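Local coordinates for protein hydroxyglutarate synthase (Oryza sativa, PDB 6W1K) that catalyses the iron(II)- and oxygen-dependent decarboxylation and hydroxylation of 2-oxoadipate to D-2-hydroxyglutarate in plant lysine catabolism, at residues A[19-24]-A[80-85]; A[94-99]-A[129-134]; A[37-42]-A[220-225]. All coordinates share one frame; numbering follows the deposited sequence.

Contact 1: residues A[19-24]-A[80-85]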
ATOM      1  N   ASP A  19      -1.986 -21.265   3.350  1.00 22.88           N
ATOM      2  CA  ASP A  19      -2.955 -20.177   3.431  1.00 25.20           C
ATOM      3  C   ASP A  19      -3.018 -19.618   4.844  1.00 23.66           C
ATOM      4  O   ASP A  19      -2.916 -18.396   5.047  1.00 21.58           O
ATOM      5  CB  ASP A  19      -4.327 -20.695   2.984  1.00 29.38           C
ATOM      6  CG  ASP A  19      -5.352 -19.579   2.817  1.00 35.27           C
ATOM      7  OD1 ASP A  19      -5.661 -18.879   3.814  1.00 33.45           O
ATOM      8  OD2 ASP A  19      -5.865 -19.425   1.682  1.00 39.43           O
ATOM      9  N   SER A  20      -3.117 -20.506   5.832  1.00 24.77           N
ATOM     10  CA  SER A  20      -3.110 -20.105   7.244  1.00 26.41           C
ATOM     11  C   SER A  20      -1.822 -19.388   7.612  1.00 24.78           C
ATOM     12  O   SER A  20      -1.831 -18.346   8.294  1.00 24.13           O
ATOM     13  CB  SER A  20      -3.291 -21.344   8.150  1.00 31.07           C
ATOM     14  OG  SER A  20      -4.533 -21.933   7.902  1.00 35.55           O
ATOM     15  N   PHE A  21      -0.693 -19.965   7.213  1.00 22.57           N
ATOM     16  CA  PHE A  21       0.588 -19.354   7.555  1.00 21.99           C
ATOM     17  C   PHE A  21       0.732 -17.983   6.899  1.00 21.08           C
ATOM     18  O   PHE A  21       1.138 -17.006   7.554  1.00 20.22           O
ATOM     19  CB  PHE A  21       1.724 -20.304   7.165  1.00 22.77           C
ATOM     20  CG  PHE A  21       3.075 -19.730   7.413  1.00 24.59           C
ATOM     21  CD1 PHE A  21       3.477 -19.457   8.697  1.00 25.12           C
ATOM     22  CD2 PHE A  21       3.911 -19.403   6.365  1.00 25.69           C
ATOM     23  CE1 PHE A  21       4.713 -18.871   8.936  1.00 25.92           C
ATOM     24  CE2 PHE A  21       5.152 -18.821   6.592  1.00 26.41           C
ATOM     25  CZ  PHE A  21       5.539 -18.538   7.874  1.00 26.38           C
ATOM     26  N   PHE A  22       0.351 -17.865   5.621  1.00 20.98           N
ATOM     27  CA  PHE A  22       0.427 -16.571   4.950  1.00 21.80           C
ATOM     28  C   PHE A  22      -0.370 -15.515   5.693  1.00 21.93           C
ATOM     29  O   PHE A  22       0.101 -14.381   5.866  1.00 20.86           O
ATOM     30  CB  PHE A  22      -0.077 -16.670   3.515  1.00 22.58           C
ATOM     31  CG  PHE A  22      -0.113 -15.333   2.796  1.00 22.16           C
ATOM     32  CD1 PHE A  22       1.041 -14.791   2.283  1.00 20.83           C
ATOM     33  CD2 PHE A  22      -1.295 -14.624   2.657  1.00 22.61           C
ATOM     34  CE1 PHE A  22       1.023 -13.569   1.616  1.00 21.52           C
ATOM     35  CE2 PHE A  22      -1.314 -13.398   2.007  1.00 22.01           C
ATOM     36  CZ  PHE A  22      -0.159 -12.881   1.487  1.00 21.19           C
ATOM     37  N   ARG A  23      -1.550 -15.875   6.188  1.00 21.01           N
ATOM     38  CA  ARG A  23      -2.355 -14.896   6.911  1.00 22.00           C
ATOM     39  C   ARG A  23      -1.731 -14.486   8.242  1.00 23.44           C
ATOM     40  O   ARG A  23      -1.892 -13.329   8.654  1.00 24.33           O
ATOM     41  CB  ARG A  23      -3.763 -15.433   7.124  1.00 21.61           C
ATOM     42  CG  ARG A  23      -4.528 -15.544   5.802  1.00 23.15           C
ATOM     43  CD  ARG A  23      -5.872 -16.173   5.987  1.00 23.77           C
ATOM     44  NE  ARG A  23      -6.589 -16.397   4.725  1.00 25.16           N
ATOM     45  CZ  ARG A  23      -7.412 -15.510   4.144  1.00 26.48           C
ATOM     46  NH1 ARG A  23      -7.590 -14.299   4.684  1.00 26.31           N
ATOM     47  NH2 ARG A  23      -8.044 -15.820   3.008  1.00 27.26           N
ATOM     48  N   THR A  24      -1.022 -15.381   8.940  1.00 23.76           N
ATOM     49  CA  THR A  24      -0.333 -14.918  10.158  1.00 23.30           C
ATOM     50  C   THR A  24       0.772 -13.928   9.810  1.00 22.06           C
ATOM     51  O   THR A  24       1.090 -13.051  10.623  1.00 22.50           O
ATOM     52  CB  THR A  24       0.278 -16.063  10.982  1.00 25.10           C
ATOM     53  OG1 THR A  24       1.416 -16.619  10.299  1.00 26.16           O
ATOM     54  CG2 THR A  24      -0.756 -17.119  11.301  1.00 24.78           C
ATOM     55  N   THR A  80       4.737 -14.328  -4.330  1.00 24.72           N
ATOM     56  CA  THR A  80       4.573 -15.366  -5.351  1.00 25.44           C
ATOM     57  C   THR A  80       4.821 -16.772  -4.794  1.00 24.41           C
ATOM     58  O   THR A  80       4.248 -17.733  -5.313  1.00 23.64           O
ATOM     59  CB  THR A  80       5.470 -15.116  -6.577  1.00 26.32           C
ATOM     60  OG1 THR A  80       6.846 -15.040  -6.193  1.00 27.47           O
ATOM     61  CG2 THR A  80       5.051 -13.797  -7.256  1.00 25.58           C
ATOM     62  N   ASP A  81       5.635 -16.923  -3.737  1.00 24.42           N
ATOM     63  CA  ASP A  81       5.703 -18.200  -3.022  1.00 24.67           C
ATOM     64  C   ASP A  81       4.337 -18.594  -2.423  1.00 22.41           C
ATOM     65  O   ASP A  81       4.031 -19.773  -2.280  1.00 23.37           O
ATOM     66  CB  ASP A  81       6.736 -18.128  -1.895  1.00 26.27           C
ATOM     67  CG  ASP A  81       8.196 -18.202  -2.374  1.00 29.14           C
ATOM     68  OD1 ASP A  81       8.472 -18.526  -3.548  1.00 29.20           O
ATOM     69  OD2 ASP A  81       9.069 -17.912  -1.519  1.00 29.45           O
ATOM     70  N   PHE A  82       3.512 -17.619  -2.076  1.00 21.18           N
ATOM     71  CA  PHE A  82       2.166 -17.850  -1.563  1.00 21.11           C
ATOM     72  C   PHE A  82       1.091 -17.520  -2.597  1.00 23.48           C
ATOM     73  O   PHE A  82       0.002 -17.051  -2.266  1.00 24.24           O
ATOM     74  CB  PHE A  82       2.007 -17.092  -0.242  1.00 20.59           C
ATOM     75  CG  PHE A  82       2.818 -17.734   0.860  1.00 21.71           C
ATOM     76  CD1 PHE A  82       2.362 -18.904   1.488  1.00 21.35           C
ATOM     77  CD2 PHE A  82       4.072 -17.239   1.202  1.00 21.41           C
ATOM     78  CE1 PHE A  82       3.132 -19.573   2.449  1.00 23.48           C
ATOM     79  CE2 PHE A  82       4.840 -17.886   2.172  1.00 22.78           C
ATOM     80  CZ  PHE A  82       4.373 -19.048   2.797  1.00 24.30           C
ATOM     81  N   GLY A  83       1.351 -17.880  -3.860  1.00 23.81           N
ATOM     82  CA  GLY A  83       0.317 -17.993  -4.867  1.00 24.26           C
ATOM     83  C   GLY A  83      -0.123 -16.689  -5.509  1.00 22.75           C
ATOM     84  O   GLY A  83      -1.044 -16.701  -6.340  1.00 22.75           O
ATOM     85  N   TYR A  84       0.517 -15.577  -5.187  1.00 21.54           N
ATOM     86  CA  TYR A  84       0.213 -14.333  -5.878  1.00 22.04           C
ATOM     87  C   TYR A  84       0.794 -14.340  -7.295  1.00 22.72           C
ATOM     88  O   TYR A  84       1.777 -15.015  -7.600  1.00 23.39           O
ATOM     89  CB  TYR A  84       0.739 -13.126  -5.120  1.00 21.91           C
ATOM     90  CG  TYR A  84      -0.131 -12.687  -3.978  1.00 22.33           C
ATOM     91  CD1 TYR A  84      -0.224 -13.457  -2.832  1.00 22.77           C
ATOM     92  CD2 TYR A  84      -0.899 -11.523  -4.068  1.00 23.06           C
ATOM     93  CE1 TYR A  84      -1.031 -13.063  -1.784  1.00 22.42           C
ATOM     94  CE2 TYR A  84      -1.710 -11.125  -3.036  1.00 22.69           C
ATOM     95  CZ  TYR A  84      -1.756 -11.894  -1.882  1.00 22.60           C
ATOM     96  OH  TYR A  84      -2.574 -11.518  -0.840  1.00 22.50           O
ATOM     97  N   VAL A  85       0.136 -13.575  -8.158  1.00 23.42           N
ATOM     98  CA  VAL A  85       0.389 -13.567  -9.595  1.00 24.69           C
ATOM     99  C   VAL A  85       0.757 -12.139  -9.970  1.00 25.30           C
ATOM    100  O   VAL A  85      -0.029 -11.222  -9.730  1.00 23.68           O
ATOM    101  CB  VAL A  85      -0.853 -14.022 -10.383  1.00 25.81           C
ATOM    102  CG1 VAL A  85      -0.661 -13.998 -11.908  1.00 27.03           C
ATOM    103  CG2 VAL A  85      -1.261 -15.453  -9.959  1.00 26.39           C
TER

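Contact 2: residues A[94-99]-A[129-134]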
ATOM      1  N   ALA A  94       8.132  11.278 -13.379  1.00 51.12           N
ATOM      2  CA  ALA A  94       8.544  12.468 -12.631  1.00 56.54           C
ATOM      3  C   ALA A  94       9.124  12.104 -11.266  1.00 48.96           C
ATOM      4  O   ALA A  94      10.087  12.730 -10.792  1.00 45.82           O
ATOM      5  CB  ALA A  94       7.354  13.417 -12.463  1.00 56.03           C
ATOM      6  N   LYS A  95       8.537  11.119 -10.611  1.00 45.75           N
ATOM      7  CA  LYS A  95       8.998  10.659  -9.313  1.00 42.89           C
ATOM      8  C   LYS A  95      10.068   9.580  -9.405  1.00 40.01           C
ATOM      9  O   LYS A  95      10.599   9.172  -8.365  1.00 39.08           O
ATOM     10  CB  LYS A  95       7.823  10.121  -8.502  1.00 44.16           C
ATOM     11  CG  LYS A  95       6.796  11.171  -8.078  1.00 44.37           C
ATOM     12  CD  LYS A  95       5.567  10.473  -7.423  1.00 45.15           C
ATOM     13  CE  LYS A  95       4.712  11.476  -6.654  1.00 43.61           C
ATOM     14  NZ  LYS A  95       3.919  12.301  -7.610  1.00 43.43           N
ATOM     15  N   LYS A  96      10.394   9.112 -10.611  1.00 37.60           N
ATOM     16  CA  LYS A  96      11.448   8.120 -10.824  1.00 36.59           C
ATOM     17  C   LYS A  96      11.132   6.812 -10.103  1.00 33.36           C
ATOM     18  O   LYS A  96      11.984   6.232  -9.427  1.00 32.20           O
ATOM     19  CB  LYS A  96      12.810   8.676 -10.390  1.00 40.45           C
ATOM     20  CG  LYS A  96      13.070  10.100 -10.959  1.00 45.07           C
ATOM     21  CD  LYS A  96      14.525  10.484 -11.104  1.00 50.03           C
ATOM     22  CE  LYS A  96      14.684  11.949 -11.639  1.00 59.18           C
ATOM     23  NZ  LYS A  96      16.098  12.232 -11.986  1.00 66.45           N
ATOM     24  N   LEU A  97       9.896   6.336 -10.280  1.00 32.18           N
ATOM     25  CA  LEU A  97       9.414   5.114  -9.661  1.00 31.70           C
ATOM     26  C   LEU A  97       8.869   4.148 -10.708  1.00 31.72           C
ATOM     27  O   LEU A  97       8.416   4.551 -11.774  1.00 31.11           O
ATOM     28  CB  LEU A  97       8.290   5.410  -8.656  1.00 32.71           C
ATOM     29  CG  LEU A  97       8.481   6.543  -7.644  1.00 33.54           C
ATOM     30  CD1 LEU A  97       7.172   6.829  -6.887  1.00 35.09           C
ATOM     31  CD2 LEU A  97       9.613   6.174  -6.693  1.00 32.91           C
ATOM     32  N   ARG A  98       8.901   2.867 -10.371  1.00 31.80           N
ATOM     33  CA  ARG A  98       8.253   1.797 -11.128  1.00 34.74           C
ATOM     34  C   ARG A  98       7.489   0.998 -10.089  1.00 28.66           C
ATOM     35  O   ARG A  98       7.896   0.944  -8.927  1.00 28.48           O
ATOM     36  CB  ARG A  98       9.298   0.935 -11.854  1.00 44.14           C
ATOM     37  CG  ARG A  98       8.791  -0.349 -12.433  1.00 54.08           C
ATOM     38  CD  ARG A  98       9.908  -1.073 -13.210  1.00 60.34           C
ATOM     39  NE  ARG A  98      10.784  -1.847 -12.334  1.00 66.04           N
ATOM     40  CZ  ARG A  98      10.642  -3.150 -12.075  1.00 70.95           C
ATOM     41  NH1 ARG A  98       9.662  -3.856 -12.636  1.00 68.64           N
ATOM     42  NH2 ARG A  98      11.492  -3.757 -11.253  1.00 69.30           N
ATOM     43  N   ALA A  99       6.346   0.425 -10.481  1.00 26.81           N
ATOM     44  CA  ALA A  99       5.549  -0.373  -9.568  1.00 25.34           C
ATOM     45  C   ALA A  99       4.981  -1.575 -10.313  1.00 25.77           C
ATOM     46  O   ALA A  99       4.797  -1.533 -11.519  1.00 24.65           O
ATOM     47  CB  ALA A  99       4.397   0.435  -8.952  1.00 25.23           C
ATOM     48  N   VAL A 129      16.924   4.208  -8.524  1.00 32.36           N
ATOM     49  CA  VAL A 129      18.002   4.911  -7.833  1.00 32.10           C
ATOM     50  C   VAL A 129      19.010   5.460  -8.824  1.00 34.72           C
ATOM     51  O   VAL A 129      19.552   6.557  -8.638  1.00 35.11           O
ATOM     52  CB  VAL A 129      18.676   3.969  -6.820  1.00 31.15           C
ATOM     53  CG1 VAL A 129      19.924   4.617  -6.188  1.00 31.49           C
ATOM     54  CG2 VAL A 129      17.716   3.624  -5.741  1.00 29.78           C
ATOM     55  N   ASP A 130      19.273   4.713  -9.889  1.00 38.02           N
ATOM     56  CA  ASP A 130      20.289   5.139 -10.839  1.00 43.82           C
ATOM     57  C   ASP A 130      19.865   6.378 -11.598  1.00 42.73           C
ATOM     58  O   ASP A 130      20.661   6.893 -12.376  1.00 42.82           O
ATOM     59  CB  ASP A 130      20.621   4.011 -11.819  1.00 54.45           C
ATOM     60  CG  ASP A 130      19.427   3.575 -12.638  1.00 66.27           C
ATOM     61  OD1 ASP A 130      18.325   4.137 -12.451  1.00 68.78           O
ATOM     62  OD2 ASP A 130      19.593   2.658 -13.467  1.00 73.72           O
ATOM     63  N   GLU A 131      18.639   6.869 -11.397  1.00 42.80           N
ATOM     64  CA  GLU A 131      18.186   8.096 -12.038  1.00 44.64           C
ATOM     65  C   GLU A 131      18.349   9.325 -11.149  1.00 41.95           C
ATOM     66  O   GLU A 131      18.140  10.442 -11.620  1.00 41.22           O
ATOM     67  CB  GLU A 131      16.722   7.947 -12.469  1.00 49.78           C
ATOM     68  CG  GLU A 131      16.523   6.816 -13.452  1.00 56.67           C
ATOM     69  CD  GLU A 131      15.143   6.819 -14.108  1.00 65.29           C
ATOM     70  OE1 GLU A 131      14.381   7.782 -13.895  1.00 66.35           O
ATOM     71  OE2 GLU A 131      14.818   5.858 -14.840  1.00 65.29           O
ATOM     72  N   LEU A 132      18.755   9.153  -9.897  1.00 39.79           N
ATOM     73  CA  LEU A 132      18.917  10.286  -9.002  1.00 39.37           C
ATOM     74  C   LEU A 132      20.297  10.904  -9.175  1.00 39.58           C
ATOM     75  O   LEU A 132      21.150  10.380  -9.893  1.00 38.91           O
ATOM     76  CB  LEU A 132      18.734   9.862  -7.553  1.00 39.84           C
ATOM     77  CG  LEU A 132      17.459   9.108  -7.207  1.00 42.29           C
ATOM     78  CD1 LEU A 132      17.642   8.408  -5.860  1.00 42.06           C
ATOM     79  CD2 LEU A 132      16.295  10.080  -7.188  1.00 42.89           C
ATOM     80  N   SER A 133      20.521  12.024  -8.476  1.00 39.92           N
ATOM     81  CA  SER A 133      21.828  12.675  -8.469  1.00 41.32           C
ATOM     82  C   SER A 133      22.898  11.722  -7.926  1.00 41.37           C
ATOM     83  O   SER A 133      22.610  10.850  -7.093  1.00 39.93           O
ATOM     84  CB  SER A 133      21.794  13.928  -7.589  1.00 41.58           C
ATOM     85  OG  SER A 133      21.688  13.554  -6.210  1.00 42.25           O
ATOM     86  N   PRO A 134      24.148  11.898  -8.343  1.00 44.57           N
ATOM     87  CA  PRO A 134      25.225  11.074  -7.776  1.00 45.67           C
ATOM     88  C   PRO A 134      25.295  11.130  -6.257  1.00 41.71           C
ATOM     89  O   PRO A 134      25.547  10.103  -5.612  1.00 40.27           O
ATOM     90  CB  PRO A 134      26.489  11.666  -8.423  1.00 47.66           C
ATOM     91  CG  PRO A 134      26.003  12.257  -9.715  1.00 50.48           C
ATOM     92  CD  PRO A 134      24.619  12.779  -9.429  1.00 47.98           C
TER

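Contact 3: residues A[37-42]-A[220-225]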
ATOM      1  N   ASN A  37       0.786   3.857  13.619  1.00 29.76           N
ATOM      2  CA  ASN A  37      -0.100   4.729  12.853  1.00 29.98           C
ATOM      3  C   ASN A  37      -1.437   4.862  13.567  1.00 32.09           C
ATOM      4  O   ASN A  37      -2.428   4.206  13.200  1.00 30.08           O
ATOM      5  CB  ASN A  37      -0.256   4.198  11.429  1.00 29.79           C
ATOM      6  CG  ASN A  37       1.052   4.251  10.669  1.00 30.02           C
ATOM      7  OD1 ASN A  37       1.381   5.282  10.083  1.00 29.51           O
ATOM      8  ND2 ASN A  37       1.841   3.172  10.742  1.00 29.15           N
ATOM      9  N   PRO A  38      -1.500   5.742  14.575  1.00 36.74           N
ATOM     10  CA  PRO A  38      -2.744   5.930  15.338  1.00 37.49           C
ATOM     11  C   PRO A  38      -3.926   6.380  14.499  1.00 33.97           C
ATOM     12  O   PRO A  38      -5.076   6.075  14.854  1.00 33.06           O
ATOM     13  CB  PRO A  38      -2.371   7.018  16.363  1.00 41.73           C
ATOM     14  CG  PRO A  38      -0.919   7.126  16.354  1.00 47.05           C
ATOM     15  CD  PRO A  38      -0.428   6.645  15.022  1.00 41.95           C
ATOM     16  N   THR A  39      -3.689   7.125  13.417  1.00 33.30           N
ATOM     17  CA  THR A  39      -4.798   7.578  12.576  1.00 33.78           C
ATOM     18  C   THR A  39      -5.457   6.394  11.876  1.00 32.67           C
ATOM     19  O   THR A  39      -6.688   6.259  11.867  1.00 32.49           O
ATOM     20  CB  THR A  39      -4.307   8.603  11.552  1.00 35.40           C
ATOM     21  OG1 THR A  39      -3.893   9.805  12.230  1.00 35.39           O
ATOM     22  CG2 THR A  39      -5.408   8.922  10.540  1.00 36.08           C
ATOM     23  N   ALA A  40      -4.646   5.524  11.277  1.00 31.33           N
ATOM     24  CA  ALA A  40      -5.199   4.361  10.612  1.00 31.01           C
ATOM     25  C   ALA A  40      -5.897   3.455  11.613  1.00 31.09           C
ATOM     26  O   ALA A  40      -6.987   2.955  11.346  1.00 29.98           O
ATOM     27  CB  ALA A  40      -4.085   3.610   9.888  1.00 30.89           C
ATOM     28  N   LYS A  41      -5.273   3.228  12.772  1.00 32.16           N
ATOM     29  CA  LYS A  41      -5.879   2.382  13.787  1.00 34.00           C
ATOM     30  C   LYS A  41      -7.214   2.948  14.241  1.00 33.82           C
ATOM     31  O   LYS A  41      -8.180   2.201  14.431  1.00 34.85           O
ATOM     32  CB  LYS A  41      -4.930   2.239  14.970  1.00 38.08           C
ATOM     33  CG  LYS A  41      -5.413   1.352  16.102  1.00 43.06           C
ATOM     34  CD  LYS A  41      -4.376   1.304  17.219  1.00 51.19           C
ATOM     35  CE  LYS A  41      -4.883   0.519  18.427  1.00 61.96           C
ATOM     36  NZ  LYS A  41      -4.008   0.707  19.640  1.00 72.50           N
ATOM     37  N   THR A  42      -7.287   4.265  14.450  1.00 34.55           N
ATOM     38  CA  THR A  42      -8.542   4.850  14.909  1.00 36.35           C
ATOM     39  C   THR A  42      -9.627   4.737  13.853  1.00 34.79           C
ATOM     40  O   THR A  42     -10.771   4.400  14.164  1.00 35.09           O
ATOM     41  CB  THR A  42      -8.349   6.314  15.287  1.00 40.37           C
ATOM     42  OG1 THR A  42      -7.479   6.383  16.404  1.00 38.52           O
ATOM     43  CG2 THR A  42      -9.703   6.959  15.661  1.00 39.81           C
ATOM     44  N   ASN A 220     -14.996  13.062  11.518  1.00 53.89           N
ATOM     45  CA  ASN A 220     -14.341  12.535  12.709  1.00 54.59           C
ATOM     46  C   ASN A 220     -12.975  13.170  12.956  1.00 52.98           C
ATOM     47  O   ASN A 220     -12.252  12.722  13.849  1.00 54.46           O
ATOM     48  CB  ASN A 220     -14.212  11.019  12.600  1.00 58.11           C
ATOM     49  CG  ASN A 220     -15.475  10.307  13.039  1.00 62.39           C
ATOM     50  OD1 ASN A 220     -15.805  10.281  14.227  1.00 62.13           O
ATOM     51  ND2 ASN A 220     -16.205   9.747  12.079  1.00 61.32           N
ATOM     52  N   GLY A 221     -12.614  14.199  12.190  1.00 51.62           N
ATOM     53  CA  GLY A 221     -11.466  15.024  12.497  1.00 50.98           C
ATOM     54  C   GLY A 221     -10.195  14.727  11.732  1.00 51.43           C
ATOM     55  O   GLY A 221      -9.153  15.325  12.043  1.00 53.63           O
ATOM     56  N   PHE A 222     -10.241  13.855  10.737  1.00 50.27           N
ATOM     57  CA  PHE A 222      -9.048  13.446  10.006  1.00 51.29           C
ATOM     58  C   PHE A 222      -8.992  14.122   8.642  1.00 56.65           C
ATOM     59  O   PHE A 222     -10.023  14.393   8.021  1.00 56.59           O
ATOM     60  CB  PHE A 222      -9.005  11.923   9.845  1.00 48.29           C
ATOM     61  CG  PHE A 222      -9.062  11.186  11.150  1.00 46.75           C
ATOM     62  CD1 PHE A 222      -7.985  11.215  12.027  1.00 46.66           C
ATOM     63  CD2 PHE A 222     -10.197  10.485  11.512  1.00 46.55           C
ATOM     64  CE1 PHE A 222      -8.045  10.560  13.242  1.00 46.03           C
ATOM     65  CE2 PHE A 222     -10.261   9.821  12.722  1.00 45.67           C
ATOM     66  CZ  PHE A 222      -9.185   9.859  13.587  1.00 46.74           C
ATOM     67  N   LYS A 223      -7.765  14.382   8.195  1.00 54.76           N
ATOM     68  CA  LYS A 223      -7.487  15.146   6.978  1.00 54.34           C
ATOM     69  C   LYS A 223      -7.209  14.188   5.817  1.00 45.55           C
ATOM     70  O   LYS A 223      -6.368  13.312   5.978  1.00 42.74           O
ATOM     71  CB  LYS A 223      -6.270  16.038   7.209  1.00 66.38           C
ATOM     72  CG  LYS A 223      -6.159  17.220   6.265  1.00 78.04           C
ATOM     73  CD  LYS A 223      -4.889  18.015   6.435  1.00 91.44           C
ATOM     74  CE  LYS A 223      -4.729  18.567   7.833  1.00 91.98           C
ATOM     75  NZ  LYS A 223      -5.855  19.463   8.179  1.00 90.46           N
ATOM     76  N   LEU A 224      -7.888  14.360   4.693  1.00 41.16           N
ATOM     77  CA  LEU A 224      -7.623  13.571   3.507  1.00 39.16           C
ATOM     78  C   LEU A 224      -6.563  14.230   2.629  1.00 37.60           C
ATOM     79  O   LEU A 224      -6.480  15.454   2.544  1.00 36.66           O
ATOM     80  CB  LEU A 224      -8.915  13.396   2.707  1.00 39.44           C
ATOM     81  CG  LEU A 224     -10.035  12.655   3.446  1.00 41.46           C
ATOM     82  CD1 LEU A 224     -11.332  12.632   2.642  1.00 43.60           C
ATOM     83  CD2 LEU A 224      -9.598  11.244   3.762  1.00 41.43           C
ATOM     84  N   ASN A 225      -5.777  13.397   1.941  1.00 37.73           N
ATOM     85  CA  ASN A 225      -4.857  13.876   0.912  1.00 39.95           C
ATOM     86  C   ASN A 225      -5.589  14.787  -0.069  1.00 40.98           C
ATOM     87  O   ASN A 225      -6.531  14.354  -0.737  1.00 39.87           O
ATOM     88  CB  ASN A 225      -4.251  12.674   0.173  1.00 41.43           C
ATOM     89  CG  ASN A 225      -3.262  13.079  -0.903  1.00 44.29           C
ATOM     90  OD1 ASN A 225      -3.258  14.217  -1.348  1.00 45.69           O
ATOM     91  ND2 ASN A 225      -2.412  12.143  -1.322  1.00 43.07           N
TER

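Contact 1: residues A[19-24]-A[80-85]
F22, on helix 16-36, meets F82 with one part of its ring and Y84 with another, and these two meetings form the tight, inner half of an aromatic cluster. F22 CZ comes to 3.4 Å from Y84 CE1, the ring planes being turned by 44° and the two side chains lying across one another. Farther back on the same ring, CD1 lies 3.6 Å from F82 CB, and F22 and F82 run antiparallel alongside each other with their planes at 36°. CG of F22 stands anti to the backbone N (chi1 176°), which carries the ring off the helix and against both partners. The phenol oxygen is buried with this half: Y84 OH rests 3.6 Å from F22 CZ but is hydrogen-bonded to the carbonyl O of P120. The outer half is thinner. F21 is exposed, and F82 CZ comes to the edge of its ring, 3.6 Å from F21 CD2, with the two rings inclined obliquely. No hydrogen bond crosses between the segments; D19 OD1 takes the NE of R23 within the helix (2.8 Å), while the guanidinium goes on to the carbonyls of V115 and G117. Replacing F22 by alanine would remove the whole ring, and is likely to open a gap beside F82 CB and the Y84 ring and leave both without their aromatic neighbour from this helix. On the other segment, a Schellman motif with G83 at C-prime ends helix 72-81, and the turn brings F82 and Y84 to the same helix. Around them, F78 and F79 of helix 72-81 add rings beside F82 and Y84, L119 lies against F22, and V85 leads into strand 85-92, pairing with S103 of strand 97-103.

Contact 2: residues A[94-99]-A[129-134]
K96 reaches across to E131 yet bonds to its backbone rather than its carboxylate: NZ donates to the carbonyl O of E131 at 2.7 Å, while NZ and OE1 of the same glutamate stay 5.1 Å apart, a separation at which their opposite charges would probably attract only weakly. The ammonium approaches from above the carbonyl plane, 40° out of it, at a C=O...N angle of 140°, so the bond does not use a lone-pair direction. The lysine chain is extended beyond CG, and this length carries NZ past the glutamate side chain to the peptide behind it. On the way the two side chains cross obliquely, K96 CD lying 3.6 Å from E131 CB. E131 OE1 lies alongside the first methylenes of the lysine, 3.9 Å from both K96 CB and K96 CD, as the glutamate chain slants back across them. A methyl of the buried L132 completes the apolar side, its CD2 4.3 Å from K96 CD.

The backbone of K96 belongs to a G1 beta bulge, in which K96 and L97 both face F92 where the hairpin of strands 85-92 and 97-103 turns. K96 has a left-handed backbone here and directs its side chain toward the segment 129-134. That segment follows strand 121-127, the antiparallel neighbour of strand 97-103, as a short 3-10 turn closed by a backbone bond from L132 N to V129 O (3.0 Å). Beyond it S133 is the N-cap of helix 134-147, its OG accepting from the backbone N of S136. L132 and V129 pack inward on I140 of that helix, whereas E131 remains on the exposed side with the lysine laid against it.

Contact 3: residues A[37-42]-A[220-225]
The first turn of helix 38-51 packs against the loop that follows helix 210-219, and one phenyl ring, that of F222, accounts for the loop's side of the contact. Two threonine methyls, one helical turn apart, touch this ring at different places. T42 CG2 meets the far end at the ring's edge, near its plane, 3.6 Å from F222 CZ, its side chain set crosswise to that of F222. T39 CG2 comes obliquely to the near part, 3.8 Å from F222 CD1, and there the side chains lie antiparallel. Both methyls stand anti to their backbone N, and this places the carbon branch of each threonine, rather than its hydroxyl, on the phenyl. The T39 hydroxyl instead hydrogen-bonds to the D247 carboxylate. No hydrogen bond joins the two segments, so the contact is apolar and lies at the surface.

I43 and L46, farther along helix 38-51, and V217 of helix 210-219 also touch F222, so the ring lies between the two helices. The loop itself is tied to a neighbouring loop and strand by backbone bonds from K223 to V245 and from N225 to S243. The arrangement is a helix-to-loop packing, in which an aromatic residue just after one helix fits against the N-terminal turn of another, with T39 about 7 Å, side chain to side chain, from the 2-oxoadipate-binding Y265.

The three contacts are widely spread, with centres 29 to 30 Å apart and no atoms touching between them. Contacts 1 and 3 lie on opposite sides of the chain's centre, although helices 16-36 and 38-51, which supply their first segments, follow each other directly. Along the chain, contact 1 closes before contact 2 opens, contacts 1 and 3 alternate, and contact 2 is nested within contact 3. Contacts 1 and 2 border the same hairpin, strands 85-92 and 97-103. All three are peripheral packing around a mixed sheet, consistent with the VOC-like (glyoxalase clan) family, whose strands carry H59, H195 and E267, ligands of nickel in this crystal and of iron(II) in the enzyme.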